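PDB 4BQ2: B-agarase from Saccharophagus degradans, which hydrolyses the beta-1,4 galactosidic linkages of agarose, acting on its chains in an exo manner as a family 50 glycoside hydrolase. Local coordinates for residues Pro280-Gly285 and Asp682-Val687; Gly411-Gly416 and Ala740-Glu745. All blocks are in the same frame, centred on the assembly; numbering follows the deposited sequence.

Overall arrangement
Contacts 1 and 2 are a worked example of how a hydrolase of probable barrel fold joins distant parts of its chain. Their segments alternate in sequence: strand residues 280-285, loop 411-416 after helix 394-410, helical residues 682-687, and 740-745 at the start of the C-terminal helix 742-746. The two centres lie about 7 Å apart, both contacts buried and touching each other. Segment 280-285 belongs to contact 1 but also touches loop 411-416 of contact 2, where Tyr281 OH lies 2.7 Å from Thr413 O, a probable hydrogen bond. The last helix of the chain is thereby packed into the fold beside strand 280-287, loop 411-416 and helix 673-688.

Contact 1: Pro280-Gly285 and Asp682-Val687; sequences PYFATG and DYMQSV
The Phe282 ring presents its edge to helix 673-688: Val687 CG1 and Met684 CE both lie near the ring plane, with CZ 4.0 Å from Val687 CG1 and CE1 4.3 Å from Met684 CE. Phe282 also touches Met272 of strand 270-274 and Ile742 and Arg746 of the C-terminal helix. With CG anti to the backbone N (chi1 -176°), Phe282 stretches from the strand toward the helix. Met684 instead starts off to one side of the line between the segments, and bends at chi2 and chi3 bring its methyl back across; CE also comes 4.0 Å from Thr284 CG2. Helix 673-688 leads into strand 693-699, the parallel neighbour of strand 280-287, an order consistent with the alpha/beta barrel expected of this family. Met684 and Val687, one turn apart, also touch Ala696 of that strand. Thr284 shows how one residue can serve two environments, its methyl joining the apolar side chains. No hydrogen bond links the two segments: the contact itself is apolar and probably rests on dispersion and the exclusion of water, while the hydroxyl of Thr284 finds its partner in Asn739.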
# COMPACT_ATOMS: atom_id res chain seq x y z
N PRO A 280 -6.35 -28.86 -7.60
CA PRO A 280 -6.85 -27.50 -7.52
C PRO A 280 -5.97 -26.69 -6.55
O PRO A 280 -5.48 -27.25 -5.56
CB PRO A 280 -8.28 -27.66 -6.96
CG PRO A 280 -8.67 -29.08 -7.29
CD PRO A 280 -7.39 -29.87 -7.27
N TYR A 281 -5.76 -25.42 -6.86
CA TYR A 281 -4.84 -24.58 -6.11
C TYR A 281 -5.44 -23.19 -5.85
O TYR A 281 -6.20 -22.67 -6.68
CB TYR A 281 -3.49 -24.48 -6.88
CG TYR A 281 -2.37 -23.69 -6.19
CD1 TYR A 281 -1.54 -24.28 -5.24
CD2 TYR A 281 -2.14 -22.36 -6.53
CE1 TYR A 281 -0.51 -23.57 -4.65
CE2 TYR A 281 -1.12 -21.62 -5.92
CZ TYR A 281 -0.32 -22.22 -4.99
OH TYR A 281 0.70 -21.49 -4.40
N PHE A 282 -5.06 -22.58 -4.73
CA PHE A 282 -5.57 -21.27 -4.31
C PHE A 282 -4.39 -20.60 -3.57
O PHE A 282 -3.79 -21.19 -2.66
CB PHE A 282 -6.82 -21.40 -3.43
CG PHE A 282 -7.44 -20.06 -3.04
CD1 PHE A 282 -7.03 -19.40 -1.87
CD2 PHE A 282 -8.43 -19.48 -3.82
CE1 PHE A 282 -7.60 -18.18 -1.51
CE2 PHE A 282 -9.01 -18.26 -3.48
CZ PHE A 282 -8.59 -17.60 -2.32
N ALA A 283 -4.02 -19.41 -4.04
CA ALA A 283 -2.78 -18.80 -3.59
C ALA A 283 -2.97 -17.96 -2.33
O ALA A 283 -3.79 -17.03 -2.31
CB ALA A 283 -2.19 -17.96 -4.73
N THR A 284 -2.24 -18.30 -1.28
CA THR A 284 -2.17 -17.46 -0.10
C THR A 284 -0.70 -17.29 0.23
O THR A 284 0.12 -18.16 -0.08
CB THR A 284 -2.92 -18.09 1.09
OG1 THR A 284 -2.31 -19.36 1.41
CG2 THR A 284 -4.44 -18.27 0.74
N GLY A 285 -0.36 -16.16 0.85
CA GLY A 285 1.04 -15.92 1.24
C GLY A 285 1.32 -14.43 1.43
O GLY A 285 0.38 -13.59 1.43
N ASP A 682 -11.91 -11.80 8.14
CA ASP A 682 -13.02 -11.20 7.39
C ASP A 682 -12.63 -10.88 5.96
O ASP A 682 -13.40 -11.16 5.03
CB ASP A 682 -13.52 -9.89 8.02
CG ASP A 682 -14.27 -10.09 9.35
OD1 ASP A 682 -14.70 -11.20 9.74
OD2 ASP A 682 -14.42 -9.06 10.03
N TYR A 683 -11.46 -10.27 5.79
CA TYR A 683 -10.98 -9.99 4.47
C TYR A 683 -10.86 -11.26 3.63
O TYR A 683 -11.36 -11.33 2.50
CB TYR A 683 -9.62 -9.29 4.50
CG TYR A 683 -9.20 -8.73 3.17
CD1 TYR A 683 -8.64 -9.56 2.16
CD2 TYR A 683 -9.33 -7.38 2.90
CE1 TYR A 683 -8.26 -9.03 0.92
CE2 TYR A 683 -8.93 -6.85 1.69
CZ TYR A 683 -8.41 -7.69 0.69
OH TYR A 683 -8.00 -7.15 -0.53
N MET A 684 -10.12 -12.25 4.14
CA MET A 684 -9.95 -13.50 3.41
C MET A 684 -11.26 -14.25 3.12
O MET A 684 -11.41 -14.87 2.06
CB MET A 684 -8.95 -14.41 4.12
CG MET A 684 -7.49 -13.93 3.99
SD MET A 684 -6.90 -13.67 2.31
CE MET A 684 -7.05 -15.34 1.64
N GLN A 685 -12.23 -14.18 4.05
CA GLN A 685 -13.56 -14.77 3.78
C GLN A 685 -14.17 -14.15 2.56
O GLN A 685 -14.81 -14.84 1.75
CB GLN A 685 -14.55 -14.61 4.95
CG GLN A 685 -15.82 -15.47 4.81
CD GLN A 685 -15.48 -16.96 4.77
OE1 GLN A 685 -14.69 -17.42 5.58
NE2 GLN A 685 -16.02 -17.69 3.81
N SER A 686 -14.01 -12.83 2.43
CA SER A 686 -14.52 -12.09 1.30
C SER A 686 -13.87 -12.55 -0.02
O SER A 686 -14.55 -12.65 -1.08
CB SER A 686 -14.25 -10.59 1.54
OG SER A 686 -14.98 -9.81 0.64
N VAL A 687 -12.56 -12.78 0.01
CA VAL A 687 -11.87 -13.32 -1.17
C VAL A 687 -12.35 -14.73 -1.50
O VAL A 687 -12.67 -15.03 -2.67
CB VAL A 687 -10.34 -13.30 -1.01
CG1 VAL A 687 -9.67 -13.75 -2.31
CG2 VAL A 687 -9.87 -11.88 -0.64

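Contact 2: Gly411-Gly416 and Ala740-Glu745; sequences GFTSLG and AKIYTE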
# COMPACT_ATOMS: atom_id res chain seq x y z
N GLY A 411 0.37 -22.53 6.89
CA GLY A 411 -0.59 -23.05 5.90
C GLY A 411 -0.64 -22.30 4.58
O GLY A 411 -1.50 -22.57 3.73
N PHE A 412 0.29 -21.37 4.39
CA PHE A 412 0.30 -20.59 3.16
C PHE A 412 0.72 -21.44 2.00
O PHE A 412 1.59 -22.30 2.16
CB PHE A 412 1.25 -19.42 3.29
CG PHE A 412 0.71 -18.30 4.12
CD1 PHE A 412 -0.46 -17.65 3.75
CD2 PHE A 412 1.38 -17.89 5.28
CE1 PHE A 412 -0.98 -16.59 4.50
CE2 PHE A 412 0.87 -16.83 6.03
CZ PHE A 412 -0.31 -16.19 5.65
N THR A 413 0.10 -21.22 0.85
CA THR A 413 0.36 -22.09 -0.26
C THR A 413 1.46 -21.50 -1.17
O THR A 413 1.89 -22.16 -2.13
CB THR A 413 -0.90 -22.36 -1.08
OG1 THR A 413 -1.42 -21.12 -1.56
CG2 THR A 413 -1.98 -23.09 -0.27
N SER A 414 1.94 -20.29 -0.86
CA SER A 414 2.97 -19.65 -1.67
C SER A 414 3.78 -18.63 -0.90
O SER A 414 3.34 -18.19 0.17
CB SER A 414 2.32 -18.89 -2.85
OG SER A 414 1.50 -17.83 -2.40
N LEU A 415 4.92 -18.25 -1.49
CA LEU A 415 5.65 -16.98 -1.25
C LEU A 415 5.15 -15.98 -2.27
O LEU A 415 5.05 -16.30 -3.44
CB LEU A 415 7.17 -17.19 -1.44
CG LEU A 415 7.74 -18.43 -0.72
CD1 LEU A 415 9.23 -18.69 -1.04
CD2 LEU A 415 7.54 -18.34 0.78
N GLY A 416 4.84 -14.76 -1.83
CA GLY A 416 4.09 -13.84 -2.68
C GLY A 416 5.06 -12.99 -3.45
O GLY A 416 6.22 -13.39 -3.67
N ALA A 740 -6.55 -23.38 6.67
CA ALA A 740 -7.07 -24.74 6.89
C ALA A 740 -8.39 -24.97 6.16
O ALA A 740 -8.80 -26.12 5.98
CB ALA A 740 -7.16 -25.08 8.39
N LYS A 741 -9.03 -23.90 5.68
CA LYS A 741 -10.33 -24.00 5.04
C LYS A 741 -10.46 -23.44 3.62
O LYS A 741 -11.54 -23.51 3.03
CB LYS A 741 -11.39 -23.37 5.96
CG LYS A 741 -11.49 -21.85 5.87
CD LYS A 741 -12.34 -21.36 7.04
CE LYS A 741 -13.08 -20.10 6.69
NZ LYS A 741 -13.76 -19.52 7.89
N ILE A 742 -9.38 -22.87 3.06
CA ILE A 742 -9.47 -22.31 1.72
C ILE A 742 -10.03 -23.33 0.70
O ILE A 742 -10.81 -22.97 -0.16
CB ILE A 742 -8.11 -21.72 1.17
CG1 ILE A 742 -6.96 -22.73 1.30
CG2 ILE A 742 -7.79 -20.37 1.82
CD1 ILE A 742 -5.61 -22.22 0.78
N TYR A 743 -9.67 -24.60 0.82
CA TYR A 743 -10.06 -25.56 -0.23
C TYR A 743 -11.47 -26.14 -0.03
O TYR A 743 -12.25 -26.24 -1.00
CB TYR A 743 -9.03 -26.68 -0.37
CG TYR A 743 -7.71 -26.21 -1.00
CD1 TYR A 743 -7.68 -25.74 -2.31
CD2 TYR A 743 -6.51 -26.26 -0.28
CE1 TYR A 743 -6.48 -25.33 -2.91
CE2 TYR A 743 -5.32 -25.86 -0.86
CZ TYR A 743 -5.31 -25.38 -2.17
OH TYR A 743 -4.13 -25.00 -2.71
N THR A 744 -11.76 -26.55 1.21
CA THR A 744 -13.10 -27.01 1.57
C THR A 744 -14.15 -25.94 1.28
O THR A 744 -15.19 -26.25 0.69
CB THR A 744 -13.18 -27.47 3.03
OG1 THR A 744 -12.66 -26.44 3.87
CG2 THR A 744 -12.33 -28.70 3.23
N GLU A 745 -13.87 -24.68 1.62
CA GLU A 745 -14.75 -23.58 1.19
C GLU A 745 -14.95 -23.51 -0.32
O GLU A 745 -16.08 -23.55 -0.79
CB GLU A 745 -14.25 -22.23 1.69
CG GLU A 745 -14.19 -22.09 3.19
CD GLU A 745 -15.52 -21.76 3.82
OE1 GLU A 745 -16.04 -20.64 3.58
OE2 GLU A 745 -16.03 -22.59 4.58
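Thr413 and Ile742 meet through side chains set by similar first torsions. In Thr413 (chi1 59°) OG1 sits between the backbone N and the carbonyl carbon, which places CG2 beside the N; in Ile742 (chi1 51°) CG1 takes that same place, and the extended chi2 carries CD1 out to meet the threonine methyl. The two tips stand 3.9 Å apart, CG2 of Thr413 to CD1 of Ile742. The touching residues lie just past the end of one helix and at the start of another. Helix 394-410 finishes in a Schellman motif at Gly411, whose positive phi turns the chain into the loop bearing Thr413, while Lys741 is the N-cap residue of helix 742-746. In the alpha/beta barrel expected of this glycosidase family, the junction joins a helix-to-strand connection to the closing helix of the chain.

Thr413 illustrates a general division of labour within one small side chain. Its methyl also approaches the hydroxyl of Tyr743, with CG2 3.8 Å from OH and oblique to the ring, a van der Waals contact. On the other branch OG1 is gripped twice by strand 280-287, bonded to the carbonyl O of Phe282 and to the backbone N of Thr284. Two such bonds should hold the rotation about chi1 and with it the place of the methyl. Tyr743 OH is likewise occupied, bonded to Gly248 O and to Phe282 N, while its ring meets that of Trp250 with the planes about 25° apart. Both buried hydroxyls thus bond to backbone groups, and both to Phe282, one to its O and the other to its N. Over one face of the Tyr743 ring, CG1 of Ile742 lies 3.9 Å above the plane, displaced toward the rim.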